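Mosquitocidal toxin (Bacillus sphaericus, PDB 2CB4) probably acts as an ADP-ribosyltransferase toxin against mosquito larvae, the chain being the catalytic domain of a longer protein that also carries ricin-type lectin repeats. Local coordinates at residues A[77-85]-A[253-261]; A[105-113]-A[117-125]. The protein carries 1 engineered substitution. All coordinates share one frame; numbering follows the deposited sequence.

In the fold
One segment of each contact lies on one of two neighbouring antiparallel strands, 78-82 and 123-131, of one mixed sheet; the contact centres are about 15 Å apart, and contact 2 is nested in the loop that contact 1 closes. Arg80 NH1 of contact 1 probably donates a hydrogen bond to Ser125 O of contact 2 at 3.1 Å. Ser125 OG in turn bonds the engineered Gln180, which stands in place of a glutamate. By family resemblance, Arg80, Ser125 and the position of Gln180 are consistent with the R-S-E arrangement of the ADP-ribosyltransferase NAD cleft. Segment 253-261 of contact 1 would then lie across that cleft. Both contacts also touch the second subunit.

Contact 1. Residues A[77-85]-A[253-261]; sequences RLLRWDRRP and YNQDFDMFA
Gln255 lies against one face of the Arg84 guanidinium, CB packing 3.7 Å from CZ and the amide stacked 27° from parallel; Asp82 OD1 and a water sit at the guanidinium edge. Met259 CG lies over the rim of one face of the Arg80 guanidinium, 3.8 Å from NH1, while Asp82 OD2 lies at its edge. The indole of Trp81 is met edge-on: selenomethionine Met259 brings SE to 3.9 Å from CD1, a Met-aromatic contact.

An extended chain, with CG anti to the backbone N (chi1 176°), carries Arg80 NH2 into a salt bridge with Asp256 OD1 at 2.8 Å, approached nearly head-on with the planes 77° apart. Both NE and NH2 of Arg80 also hold Asp82 OD2, and Arg84 grips Asp82 side-on, one nitrogen to each oxygen, completing the Arg80-Asp82-Arg84-Asp256 salt-bridge network. Arg84 N closes an Asx turn on OD1. Arg83 NE makes a salt bridge to Asp258 OD2 at 3.1 Å, from above the carboxylate plane; Ser145 bonds both Arg83 NH2 and Asp258 OD1, and Arg83 NH1 bonds Asn148 O and makes a salt bridge to Asp243. One water joins Arg83 N, Tyr253 OH and Gln255 O.

Five N-H donors fix the Asp82 carboxylate, which holds the NE/NH2 edge of Arg80 in plane, probably setting its orientation. With Asp256 OD1 also taking a bond from NH2, the chemistry is consistent with a loop that blocks the NAD cleft.

Contact 2. Residues A[105-113]-A[117-125]; sequences PVEDTHLLN and TNSPSIFVS
The C-terminal end of helix 111-117 is closed by Thr117, whose N and OG1 both donate to Asn113 O. The bond from N, 2.8 Å long, is the helical one, and OG1 reaches the same Asn113 O at 2.6 Å; the donors come from opposite faces of the carbonyl plane. A chi1 of 78° holds OG1 between the backbone N and the carbonyl carbon, where it also accepts from Ser119 N in an ST turn.

The loops leading into and out of the helix are tied together by Ile122 N, which donates to Asp108 O at 3.1 Å and so joins the loop before the helix to the start of strand 123-131, which pairs with strand 78-82 in the central sheet. Phe123 leaves this strand toward the helix and its ring is sandwiched: Leu111 CD1 stands over one face, 3.9 Å from the centroid and 4° off the normal, a CH-pi contact, and Ile122 CG1 covers the opposite face. Thr109 O meets the ring edge, 3.4 Å from Phe123 CZ. Thr109 CG2 touches Ile122 CD1 at 3.9 Å, and both residues pack on Leu39 of helix 36-44. A water links Glu107 O with Ser119 OG.

Contact 1. Residues A[77-85]-A[253-261]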
ATOM      1  N   ARG A  77       6.708  34.089 -35.015  1.00 27.20           N
ATOM      2  CA  ARG A  77       6.683  32.663 -35.262  1.00 27.08           C
ATOM      3  C   ARG A  77       7.751  31.959 -34.416  1.00 32.03           C
ATOM      4  O   ARG A  77       8.973  32.237 -34.534  1.00 31.40           O
ATOM      5  CB  ARG A  77       6.926  32.391 -36.741  1.00 25.04           C
ATOM      6  CG  ARG A  77       6.759  30.933 -37.131  1.00 24.87           C
ATOM      7  CD  ARG A  77       6.684  30.810 -38.625  1.00 24.06           C
ATOM      8  NE  ARG A  77       6.558  29.423 -39.064  1.00 29.17           N
ATOM      9  CZ  ARG A  77       7.553  28.697 -39.557  1.00 42.79           C
ATOM     10  NH1 ARG A  77       8.763  29.223 -39.690  1.00 33.53           N
ATOM     11  NH2 ARG A  77       7.337  27.441 -39.935  1.00 29.85           N
ATOM     12  N   LEU A  78       7.276  31.066 -33.551  1.00 27.39           N
ATOM     13  CA  LEU A  78       8.157  30.313 -32.647  1.00 26.18           C
ATOM     14  C   LEU A  78       8.196  28.828 -33.029  1.00 28.90           C
ATOM     15  O   LEU A  78       7.267  28.291 -33.653  1.00 27.64           O
ATOM     16  CB  LEU A  78       7.701  30.467 -31.198  1.00 25.54           C
ATOM     17  CG  LEU A  78       7.583  31.896 -30.672  1.00 28.66           C
ATOM     18  CD1 LEU A  78       6.877  31.877 -29.314  1.00 27.66           C
ATOM     19  CD2 LEU A  78       9.000  32.474 -30.545  1.00 28.18           C
ATOM     20  N   LEU A  79       9.289  28.182 -32.659  1.00 25.34           N
ATOM     21  CA  LEU A  79       9.490  26.773 -32.957  1.00 24.73           C
ATOM     22  C   LEU A  79       9.921  26.024 -31.716  1.00 28.69           C
ATOM     23  O   LEU A  79      10.598  26.562 -30.844  1.00 28.35           O
ATOM     24  CB  LEU A  79      10.595  26.605 -34.024  1.00 24.32           C
ATOM     25  CG  LEU A  79      10.460  27.354 -35.355  1.00 27.63           C
ATOM     26  CD1 LEU A  79      11.761  27.151 -36.136  1.00 26.98           C
ATOM     27  CD2 LEU A  79       9.244  26.829 -36.145  1.00 25.55           C
ATOM     28  N   ARG A  80       9.556  24.755 -31.666  1.00 25.48           N
ATOM     29  CA  ARG A  80       9.973  23.884 -30.572  1.00 24.06           C
ATOM     30  C   ARG A  80      10.256  22.480 -31.088  1.00 26.97           C
ATOM     31  O   ARG A  80       9.395  21.845 -31.682  1.00 26.65           O
ATOM     32  CB  ARG A  80       8.968  23.828 -29.418  1.00 19.78           C
ATOM     33  CG  ARG A  80       9.429  22.849 -28.397  1.00 20.55           C
ATOM     34  CD  ARG A  80       8.744  22.973 -27.070  1.00 25.72           C
ATOM     35  NE  ARG A  80       9.061  21.798 -26.278  1.00 23.43           N
ATOM     36  CZ  ARG A  80       9.918  21.753 -25.263  1.00 34.51           C
ATOM     37  NH1 ARG A  80      10.544  22.840 -24.840  1.00 26.95           N
ATOM     38  NH2 ARG A  80      10.122  20.604 -24.651  1.00 24.71           N
ATOM     39  N   TRP A  81      11.475  22.015 -30.853  1.00 24.03           N
ATOM     40  CA  TRP A  81      11.907  20.674 -31.230  1.00 23.14           C
ATOM     41  C   TRP A  81      11.490  19.775 -30.081  1.00 26.24           C
ATOM     42  O   TRP A  81      11.813  20.049 -28.924  1.00 24.63           O
ATOM     43  CB  TRP A  81      13.431  20.634 -31.342  1.00 21.19           C
ATOM     44  CG  TRP A  81      13.923  21.405 -32.536  1.00 21.29           C
ATOM     45  CD1 TRP A  81      14.444  22.697 -32.551  1.00 23.34           C
ATOM     46  CD2 TRP A  81      13.991  20.931 -33.887  1.00 20.62           C
ATOM     47  NE1 TRP A  81      14.786  23.046 -33.832  1.00 21.94           N
ATOM     48  CE2 TRP A  81      14.517  21.997 -34.680  1.00 23.63           C
ATOM     49  CE3 TRP A  81      13.602  19.741 -34.523  1.00 21.01           C
ATOM     50  CZ2 TRP A  81      14.709  21.877 -36.068  1.00 22.17           C
ATOM     51  CZ3 TRP A  81      13.813  19.620 -35.907  1.00 21.79           C
ATOM     52  CH2 TRP A  81      14.375  20.678 -36.655  1.00 22.14           C
ATOM     53  N   ASP A  82      10.781  18.693 -30.396  1.00 22.57           N
ATOM     54  CA  ASP A  82      10.310  17.784 -29.351  1.00 22.02           C
ATOM     55  C   ASP A  82      10.209  16.366 -29.907  1.00 25.56           C
ATOM     56  O   ASP A  82       9.823  16.172 -31.076  1.00 25.48           O
ATOM     57  CB  ASP A  82       8.930  18.256 -28.801  1.00 22.11           C
ATOM     58  CG  ASP A  82       8.711  17.879 -27.334  1.00 28.13           C
ATOM     59  OD1 ASP A  82       8.647  16.670 -27.040  1.00 30.55           O
ATOM     60  OD2 ASP A  82       8.592  18.772 -26.460  1.00 28.21           O
ATOM     61  N   ARG A  83      10.546  15.385 -29.073  1.00 21.19           N
ATOM     62  CA  ARG A  83      10.469  13.975 -29.490  1.00 21.68           C
ATOM     63  C   ARG A  83       9.040  13.420 -29.346  1.00 25.53           C
ATOM     64  O   ARG A  83       8.748  12.384 -29.906  1.00 25.71           O
ATOM     65  CB  ARG A  83      11.478  13.088 -28.715  1.00 22.06           C
ATOM     66  CG  ARG A  83      12.985  13.464 -28.894  1.00 22.58           C
ATOM     67  CD  ARG A  83      13.599  12.746 -30.072  1.00 20.38           C
ATOM     68  NE  ARG A  83      14.918  13.243 -30.487  1.00 20.28           N
ATOM     69  CZ  ARG A  83      15.535  12.819 -31.588  1.00 30.21           C
ATOM     70  NH1 ARG A  83      14.981  11.880 -32.310  1.00 20.13           N
ATOM     71  NH2 ARG A  83      16.681  13.317 -31.976  1.00 22.64           N
ATOM     72  N   ARG A  84       8.158  14.135 -28.634  1.00 22.08           N
ATOM     73  CA  ARG A  84       6.772  13.715 -28.430  1.00 21.78           C
ATOM     74  C   ARG A  84       5.891  14.001 -29.639  1.00 26.31           C
ATOM     75  O   ARG A  84       5.995  15.052 -30.249  1.00 24.84           O
ATOM     76  CB  ARG A  84       6.194  14.288 -27.125  1.00 18.52           C
ATOM     77  CG  ARG A  84       6.955  13.818 -25.880  1.00 16.54           C
ATOM     78  CD  ARG A  84       6.539  14.633 -24.637  1.00 21.55           C
ATOM     79  NE  ARG A  84       6.988  16.024 -24.763  1.00 24.93           N
ATOM     80  CZ  ARG A  84       6.544  17.031 -24.027  1.00 37.19           C
ATOM     81  NH1 ARG A  84       5.635  16.810 -23.085  1.00 23.24           N
ATOM     82  NH2 ARG A  84       7.005  18.263 -24.240  1.00 22.73           N
ATOM     83  N   PRO A  85       5.030  13.039 -30.000  1.00 24.29           N
ATOM     84  CA  PRO A  85       4.202  13.182 -31.204  1.00 22.11           C
ATOM     85  C   PRO A  85       2.918  13.969 -31.040  1.00 25.39           C
ATOM     86  O   PRO A  85       2.495  14.270 -29.918  1.00 25.30           O
ATOM     87  CB  PRO A  85       3.924  11.733 -31.586  1.00 22.55           C
ATOM     88  CG  PRO A  85       3.837  11.028 -30.211  1.00 25.77           C
ATOM     89  CD  PRO A  85       4.790  11.737 -29.313  1.00 22.13           C
ATOM     90  N   TYR A 253      12.454  10.296 -18.481  1.00 57.45           N
ATOM     91  CA  TYR A 253      12.751  10.900 -19.801  1.00 55.72           C
ATOM     92  C   TYR A 253      12.743  12.420 -19.646  1.00 54.39           C
ATOM     93  O   TYR A 253      11.908  12.987 -18.928  1.00 55.40           O
ATOM     94  CB  TYR A 253      11.727  10.410 -20.869  1.00 55.78           C
ATOM     95  CG  TYR A 253      11.404  11.328 -22.055  1.00 55.00           C
ATOM     96  CD1 TYR A 253      12.286  11.452 -23.144  1.00 56.47           C
ATOM     97  CD2 TYR A 253      10.174  12.006 -22.119  1.00 54.60           C
ATOM     98  CE1 TYR A 253      11.977  12.296 -24.243  1.00 56.49           C
ATOM     99  CE2 TYR A 253       9.846  12.824 -23.208  1.00 54.89           C
ATOM    100  CZ  TYR A 253      10.755  12.966 -24.263  1.00 61.66           C
ATOM    101  OH  TYR A 253      10.446  13.776 -25.324  1.00 61.82           O
ATOM    102  N   ASN A 254      13.692  13.087 -20.288  1.00 44.01           N
ATOM    103  CA  ASN A 254      13.721  14.540 -20.210  1.00 39.73           C
ATOM    104  C   ASN A 254      13.191  15.088 -21.540  1.00 34.60           C
ATOM    105  O   ASN A 254      13.886  15.077 -22.543  1.00 31.55           O
ATOM    106  CB  ASN A 254      15.138  15.038 -19.911  1.00 34.14           C
ATOM    107  CG  ASN A 254      15.212  16.539 -19.755  1.00 43.12           C
ATOM    108  OD1 ASN A 254      14.239  17.265 -19.969  1.00 39.81           O
ATOM    109  ND2 ASN A 254      16.391  17.021 -19.453  1.00 32.42           N
ATOM    110  N   GLN A 255      11.944  15.538 -21.521  1.00 28.82           N
ATOM    111  CA  GLN A 255      11.274  16.102 -22.698  1.00 27.27           C
ATOM    112  C   GLN A 255      11.959  17.365 -23.228  1.00 31.13           C
ATOM    113  O   GLN A 255      11.744  17.757 -24.387  1.00 31.48           O
ATOM    114  CB  GLN A 255       9.817  16.401 -22.373  1.00 27.71           C
ATOM    115  CG  GLN A 255       9.662  17.443 -21.304  1.00 36.19           C
ATOM    116  CD  GLN A 255       8.418  17.274 -20.513  1.00 47.33           C
ATOM    117  OE1 GLN A 255       8.122  16.191 -20.055  1.00 50.70           O
ATOM    118  NE2 GLN A 255       7.668  18.352 -20.345  1.00 35.65           N
ATOM    119  N   ASP A 256      12.804  17.994 -22.402  1.00 26.43           N
ATOM    120  CA  ASP A 256      13.520  19.223 -22.817  1.00 25.66           C
ATOM    121  C   ASP A 256      14.974  18.985 -23.220  1.00 30.08           C
ATOM    122  O   ASP A 256      15.718  19.930 -23.414  1.00 30.08           O
ATOM    123  CB  ASP A 256      13.545  20.281 -21.692  1.00 26.80           C
ATOM    124  CG  ASP A 256      12.164  20.758 -21.288  1.00 34.00           C
ATOM    125  OD1 ASP A 256      11.215  20.615 -22.097  1.00 33.65           O
ATOM    126  OD2 ASP A 256      12.036  21.286 -20.159  1.00 37.63           O
ATOM    127  N   PHE A 257      15.403  17.735 -23.328  1.00 26.17           N
ATOM    128  CA  PHE A 257      16.794  17.482 -23.662  1.00 24.45           C
ATOM    129  C   PHE A 257      17.212  18.164 -24.960  1.00 29.75           C
ATOM    130  O   PHE A 257      18.289  18.748 -25.061  1.00 30.85           O
ATOM    131  CB  PHE A 257      17.078  15.965 -23.709  1.00 24.71           C
ATOM    132  CG  PHE A 257      18.553  15.624 -23.688  1.00 24.14           C
ATOM    133  CD1 PHE A 257      19.289  15.708 -22.493  1.00 24.04           C
ATOM    134  CD2 PHE A 257      19.220  15.270 -24.871  1.00 23.72           C
ATOM    135  CE1 PHE A 257      20.656  15.421 -22.470  1.00 23.33           C
ATOM    136  CE2 PHE A 257      20.589  14.961 -24.854  1.00 25.50           C
ATOM    137  CZ  PHE A 257      21.307  15.031 -23.658  1.00 23.03           C
ATOM    138  N   ASP A 258      16.353  18.077 -25.964  1.00 25.19           N
ATOM    139  CA  ASP A 258      16.629  18.662 -27.267  1.00 24.47           C
ATOM    140  C   ASP A 258      16.365  20.162 -27.418  1.00 28.34           C
ATOM    141  O   ASP A 258      16.405  20.683 -28.512  1.00 28.79           O
ATOM    142  CB  ASP A 258      15.899  17.871 -28.349  1.00 26.35           C
ATOM    143  CG  ASP A 258      16.561  16.523 -28.606  1.00 31.29           C
ATOM    144  OD1 ASP A 258      17.823  16.488 -28.705  1.00 29.70           O
ATOM    145  OD2 ASP A 258      15.832  15.511 -28.591  1.00 33.39           O
HETATM  146  N   MSE A 259      16.105  20.840 -26.303  1.00 23.68           N
HETATM  147  CA  MSE A 259      15.872  22.276 -26.294  1.00 21.20           C
HETATM  148  C   MSE A 259      16.835  23.006 -25.324  1.00 29.71           C
HETATM  149  O   MSE A 259      16.650  24.174 -25.045  1.00 32.37           O
HETATM  150  CB  MSE A 259      14.403  22.670 -26.004  1.00 19.41           C
HETATM  151  CG  MSE A 259      13.469  22.559 -27.210  1.00 17.35           C
HETATM  152 SE   MSE A 259      13.879  23.562 -28.763  1.00 13.89          SE
HETATM  153  CE  MSE A 259      13.291  25.125 -27.948  1.00 12.60           C
ATOM    154  N   PHE A 260      17.835  22.296 -24.803  1.00 25.85           N
ATOM    155  CA  PHE A 260      18.823  22.858 -23.882  1.00 24.54           C
ATOM    156  C   PHE A 260      19.917  23.405 -24.802  1.00 29.95           C
ATOM    157  O   PHE A 260      20.363  22.718 -25.724  1.00 28.13           O
ATOM    158  CB  PHE A 260      19.383  21.750 -22.974  1.00 26.03           C
ATOM    159  CG  PHE A 260      20.403  22.242 -21.977  1.00 26.39           C
ATOM    160  CD1 PHE A 260      20.238  23.492 -21.359  1.00 28.88           C
ATOM    161  CD2 PHE A 260      21.520  21.474 -21.667  1.00 26.89           C
ATOM    162  CE1 PHE A 260      21.180  23.966 -20.449  1.00 29.46           C
ATOM    163  CE2 PHE A 260      22.477  21.926 -20.752  1.00 29.89           C
ATOM    164  CZ  PHE A 260      22.311  23.176 -20.141  1.00 28.79           C
ATOM    165  N   ALA A 261      20.331  24.652 -24.576  1.00 28.85           N
ATOM    166  CA  ALA A 261      21.311  25.299 -25.453  1.00 28.26           C
ATOM    167  C   ALA A 261      22.550  24.539 -25.909  1.00 31.43           C
ATOM    168  O   ALA A 261      22.820  24.479 -27.110  1.00 32.47           O
ATOM    169  CB  ALA A 261      21.626  26.725 -25.009  1.00 28.75           C
TER
HETATM  170  O   HOH W   1      12.993  18.969 -26.540  1.00 26.05           O
HETATM  171  O   HOH W   2      11.685  15.813 -26.525  1.00 19.79           O
HETATM  172  O   HOH W   3       6.570  20.360 -22.641  1.00 22.58           O

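Contact 2. Residues A[105-113]-A[117-125]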
ATOM      1  N   PRO A 105      11.027  29.817  -3.115  1.00 95.42           N
ATOM      2  CA  PRO A 105      12.144  30.163  -4.009  1.00 93.95           C
ATOM      3  C   PRO A 105      12.949  28.925  -4.449  1.00 93.68           C
ATOM      4  O   PRO A 105      14.146  29.026  -4.779  1.00 94.94           O
ATOM      5  CB  PRO A 105      13.001  31.119  -3.160  1.00 95.69           C
ATOM      6  CG  PRO A 105      12.726  30.709  -1.715  1.00100.00           C
ATOM      7  CD  PRO A 105      11.350  30.050  -1.684  1.00 95.96           C
ATOM      8  N   VAL A 106      12.273  27.772  -4.481  1.00 83.50           N
ATOM      9  CA  VAL A 106      12.880  26.515  -4.911  1.00 78.86           C
ATOM     10  C   VAL A 106      13.373  26.697  -6.356  1.00 72.47           C
ATOM     11  O   VAL A 106      13.238  27.779  -6.955  1.00 71.73           O
ATOM     12  CB  VAL A 106      11.839  25.350  -4.858  1.00 82.16           C
ATOM     13  CG1 VAL A 106      11.518  25.001  -3.429  1.00 82.01           C
ATOM     14  CG2 VAL A 106      10.559  25.743  -5.587  1.00 81.71           C
ATOM     15  N   GLU A 107      13.931  25.631  -6.919  1.00 61.13           N
ATOM     16  CA  GLU A 107      14.422  25.671  -8.288  1.00 57.35           C
ATOM     17  C   GLU A 107      13.319  25.809  -9.352  1.00 51.91           C
ATOM     18  O   GLU A 107      13.606  26.186 -10.487  1.00 50.92           O
ATOM     19  CB  GLU A 107      15.271  24.428  -8.588  1.00 58.78           C
ATOM     20  CG  GLU A 107      16.592  24.366  -7.820  1.00 68.03           C
ATOM     21  CD  GLU A 107      17.493  25.559  -8.086  1.00 78.80           C
ATOM     22  OE1 GLU A 107      17.982  25.663  -9.236  1.00 67.49           O
ATOM     23  OE2 GLU A 107      17.715  26.373  -7.150  1.00 64.91           O
ATOM     24  N   ASP A 108      12.077  25.485  -8.988  1.00 42.68           N
ATOM     25  CA  ASP A 108      10.933  25.536  -9.905  1.00 39.90           C
ATOM     26  C   ASP A 108      10.846  26.799 -10.735  1.00 41.33           C
ATOM     27  O   ASP A 108      10.497  26.751 -11.913  1.00 39.79           O
ATOM     28  CB  ASP A 108       9.611  25.351  -9.154  1.00 40.96           C
ATOM     29  CG  ASP A 108       9.521  24.025  -8.411  1.00 50.96           C
ATOM     30  OD1 ASP A 108      10.504  23.244  -8.436  1.00 51.42           O
ATOM     31  OD2 ASP A 108       8.464  23.764  -7.782  1.00 56.70           O
ATOM     32  N   THR A 109      11.127  27.931 -10.097  1.00 38.12           N
ATOM     33  CA  THR A 109      11.042  29.247 -10.746  1.00 37.57           C
ATOM     34  C   THR A 109      12.386  29.874 -10.997  1.00 40.25           C
ATOM     35  O   THR A 109      12.464  30.996 -11.453  1.00 40.62           O
ATOM     36  CB  THR A 109      10.173  30.246  -9.928  1.00 42.32           C
ATOM     37  OG1 THR A 109      10.644  30.299  -8.573  1.00 46.60           O
ATOM     38  CG2 THR A 109       8.728  29.786  -9.921  1.00 34.84           C
ATOM     39  N   HIS A 110      13.451  29.134 -10.716  1.00 36.26           N
ATOM     40  CA  HIS A 110      14.787  29.642 -10.926  1.00 35.93           C
ATOM     41  C   HIS A 110      15.176  29.705 -12.396  1.00 38.87           C
ATOM     42  O   HIS A 110      15.798  28.795 -12.951  1.00 40.49           O
ATOM     43  CB  HIS A 110      15.813  28.890 -10.081  1.00 37.69           C
ATOM     44  CG  HIS A 110      17.103  29.622  -9.935  1.00 43.06           C
ATOM     45  ND1 HIS A 110      17.884  29.555  -8.794  1.00 45.88           N
ATOM     46  CD2 HIS A 110      17.750  30.474 -10.781  1.00 45.68           C
ATOM     47  CE1 HIS A 110      18.962  30.311  -8.953  1.00 45.23           C
ATOM     48  NE2 HIS A 110      18.900  30.884 -10.148  1.00 45.59           N
ATOM     49  N   LEU A 111      14.821  30.822 -13.021  1.00 33.10           N
ATOM     50  CA  LEU A 111      15.070  31.056 -14.432  1.00 31.96           C
ATOM     51  C   LEU A 111      16.487  30.907 -14.946  1.00 38.22           C
ATOM     52  O   LEU A 111      16.706  30.291 -15.987  1.00 38.90           O
ATOM     53  CB  LEU A 111      14.448  32.383 -14.883  1.00 31.17           C
ATOM     54  CG  LEU A 111      14.535  32.686 -16.388  1.00 34.38           C
ATOM     55  CD1 LEU A 111      13.853  31.587 -17.197  1.00 33.15           C
ATOM     56  CD2 LEU A 111      13.911  34.036 -16.679  1.00 34.05           C
ATOM     57  N   LEU A 112      17.454  31.500 -14.254  1.00 36.64           N
ATOM     58  CA  LEU A 112      18.856  31.418 -14.699  1.00 36.62           C
ATOM     59  C   LEU A 112      19.417  30.006 -14.602  1.00 38.36           C
ATOM     60  O   LEU A 112      20.164  29.587 -15.473  1.00 38.33           O
ATOM     61  CB  LEU A 112      19.749  32.410 -13.937  1.00 37.03           C
ATOM     62  CG  LEU A 112      19.736  33.835 -14.518  1.00 41.62           C
ATOM     63  CD1 LEU A 112      20.447  34.792 -13.566  1.00 41.64           C
ATOM     64  CD2 LEU A 112      20.338  33.901 -15.929  1.00 40.81           C
ATOM     65  N   ASN A 113      19.009  29.256 -13.586  1.00 30.87           N
ATOM     66  CA  ASN A 113      19.473  27.907 -13.440  1.00 32.73           C
ATOM     67  C   ASN A 113      18.852  27.033 -14.498  1.00 40.51           C
ATOM     68  O   ASN A 113      19.509  26.126 -15.061  1.00 40.41           O
ATOM     69  CB  ASN A 113      19.138  27.352 -12.064  1.00 34.60           C
ATOM     70  CG  ASN A 113      20.173  27.685 -11.044  1.00 50.93           C
ATOM     71  OD1 ASN A 113      21.199  28.373 -11.322  1.00 46.69           O
ATOM     72  ND2 ASN A 113      19.940  27.239  -9.850  1.00 43.71           N
ATOM     73  N   THR A 117      21.431  25.185 -16.801  1.00 28.43           N
ATOM     74  CA  THR A 117      21.606  23.786 -16.455  1.00 28.60           C
ATOM     75  C   THR A 117      20.531  22.826 -16.941  1.00 34.79           C
ATOM     76  O   THR A 117      20.748  21.599 -16.929  1.00 34.79           O
ATOM     77  CB  THR A 117      21.660  23.625 -14.906  1.00 32.89           C
ATOM     78  OG1 THR A 117      20.334  23.701 -14.382  1.00 30.90           O
ATOM     79  CG2 THR A 117      22.509  24.703 -14.245  1.00 31.21           C
ATOM     80  N   ASN A 118      19.362  23.365 -17.306  1.00 30.19           N
ATOM     81  CA  ASN A 118      18.230  22.547 -17.734  1.00 29.41           C
ATOM     82  C   ASN A 118      17.560  21.788 -16.603  1.00 35.04           C
ATOM     83  O   ASN A 118      16.937  20.760 -16.827  1.00 35.95           O
ATOM     84  CB  ASN A 118      18.588  21.576 -18.858  1.00 26.54           C
ATOM     85  CG  ASN A 118      17.382  21.260 -19.771  1.00 43.88           C
ATOM     86  OD1 ASN A 118      16.445  22.074 -19.913  1.00 35.86           O
ATOM     87  ND2 ASN A 118      17.419  20.096 -20.383  1.00 30.32           N
ATOM     88  N   SER A 119      17.675  22.306 -15.395  1.00 32.50           N
ATOM     89  CA  SER A 119      17.047  21.710 -14.220  1.00 32.74           C
ATOM     90  C   SER A 119      15.511  21.787 -14.411  1.00 35.06           C
ATOM     91  O   SER A 119      15.017  22.659 -15.112  1.00 34.48           O
ATOM     92  CB  SER A 119      17.475  22.531 -12.984  1.00 37.46           C
ATOM     93  OG  SER A 119      17.368  23.940 -13.238  1.00 43.94           O
ATOM     94  N   PRO A 120      14.764  20.877 -13.799  1.00 31.42           N
ATOM     95  CA  PRO A 120      13.292  20.863 -13.930  1.00 30.42           C
ATOM     96  C   PRO A 120      12.677  22.148 -13.409  1.00 35.31           C
ATOM     97  O   PRO A 120      13.035  22.632 -12.326  1.00 34.52           O
ATOM     98  CB  PRO A 120      12.852  19.690 -13.041  1.00 31.18           C
ATOM     99  CG  PRO A 120      14.086  18.888 -12.831  1.00 35.72           C
ATOM    100  CD  PRO A 120      15.264  19.784 -12.947  1.00 31.34           C
ATOM    101  N   SER A 121      11.723  22.686 -14.164  1.00 31.58           N
ATOM    102  CA  SER A 121      11.099  23.926 -13.758  1.00 30.01           C
ATOM    103  C   SER A 121       9.736  24.051 -14.390  1.00 32.94           C
ATOM    104  O   SER A 121       9.278  23.145 -15.082  1.00 34.08           O
ATOM    105  CB  SER A 121      11.984  25.090 -14.211  1.00 30.99           C
ATOM    106  OG  SER A 121      11.950  25.234 -15.615  1.00 33.42           O
ATOM    107  N   ILE A 122       9.091  25.187 -14.144  1.00 27.07           N
ATOM    108  CA  ILE A 122       7.781  25.501 -14.701  1.00 26.02           C
ATOM    109  C   ILE A 122       7.912  26.150 -16.094  1.00 28.45           C
ATOM    110  O   ILE A 122       6.909  26.516 -16.707  1.00 29.27           O
ATOM    111  CB  ILE A 122       7.014  26.493 -13.785  1.00 28.94           C
ATOM    112  CG1 ILE A 122       7.782  27.818 -13.627  1.00 29.62           C
ATOM    113  CG2 ILE A 122       6.691  25.868 -12.428  1.00 27.68           C
ATOM    114  CD1 ILE A 122       6.863  29.031 -13.285  1.00 30.53           C
ATOM    115  N   PHE A 123       9.140  26.303 -16.583  1.00 23.03           N
ATOM    116  CA  PHE A 123       9.370  26.933 -17.886  1.00 23.10           C
ATOM    117  C   PHE A 123       9.416  25.972 -19.076  1.00 28.11           C
ATOM    118  O   PHE A 123       9.956  24.859 -19.001  1.00 27.73           O
ATOM    119  CB  PHE A 123      10.703  27.738 -17.889  1.00 25.11           C
ATOM    120  CG  PHE A 123      10.853  28.681 -16.721  1.00 26.76           C
ATOM    121  CD1 PHE A 123      10.111  29.861 -16.658  1.00 29.00           C
ATOM    122  CD2 PHE A 123      11.738  28.385 -15.672  1.00 27.93           C
ATOM    123  CE1 PHE A 123      10.231  30.707 -15.544  1.00 29.53           C
ATOM    124  CE2 PHE A 123      11.860  29.224 -14.572  1.00 29.84           C
ATOM    125  CZ  PHE A 123      11.105  30.387 -14.508  1.00 28.06           C
ATOM    126  N   VAL A 124       8.916  26.455 -20.219  1.00 23.92           N
ATOM    127  CA  VAL A 124       8.978  25.682 -21.450  1.00 21.62           C
ATOM    128  C   VAL A 124       9.686  26.546 -22.480  1.00 27.18           C
ATOM    129  O   VAL A 124       9.380  27.674 -22.637  1.00 25.25           O
ATOM    130  CB  VAL A 124       7.538  25.250 -21.949  1.00 22.44           C
ATOM    131  CG1 VAL A 124       7.571  24.758 -23.397  1.00 20.50           C
ATOM    132  CG2 VAL A 124       6.983  24.213 -21.044  1.00 20.68           C
ATOM    133  N   SER A 125      10.672  26.034 -23.161  1.00 29.43           N
ATOM    134  CA  SER A 125      11.341  26.881 -24.136  1.00 30.60           C
ATOM    135  C   SER A 125      10.819  26.764 -25.544  1.00 34.39           C
ATOM    136  O   SER A 125      10.293  25.747 -25.948  1.00 32.02           O
ATOM    137  CB  SER A 125      12.847  26.537 -24.182  1.00 32.54           C
ATOM    138  OG  SER A 125      13.456  27.095 -23.040  1.00 51.61           O
TER
HETATM  139  O   HOH W   4      15.061  25.238 -12.484  1.00 38.43           O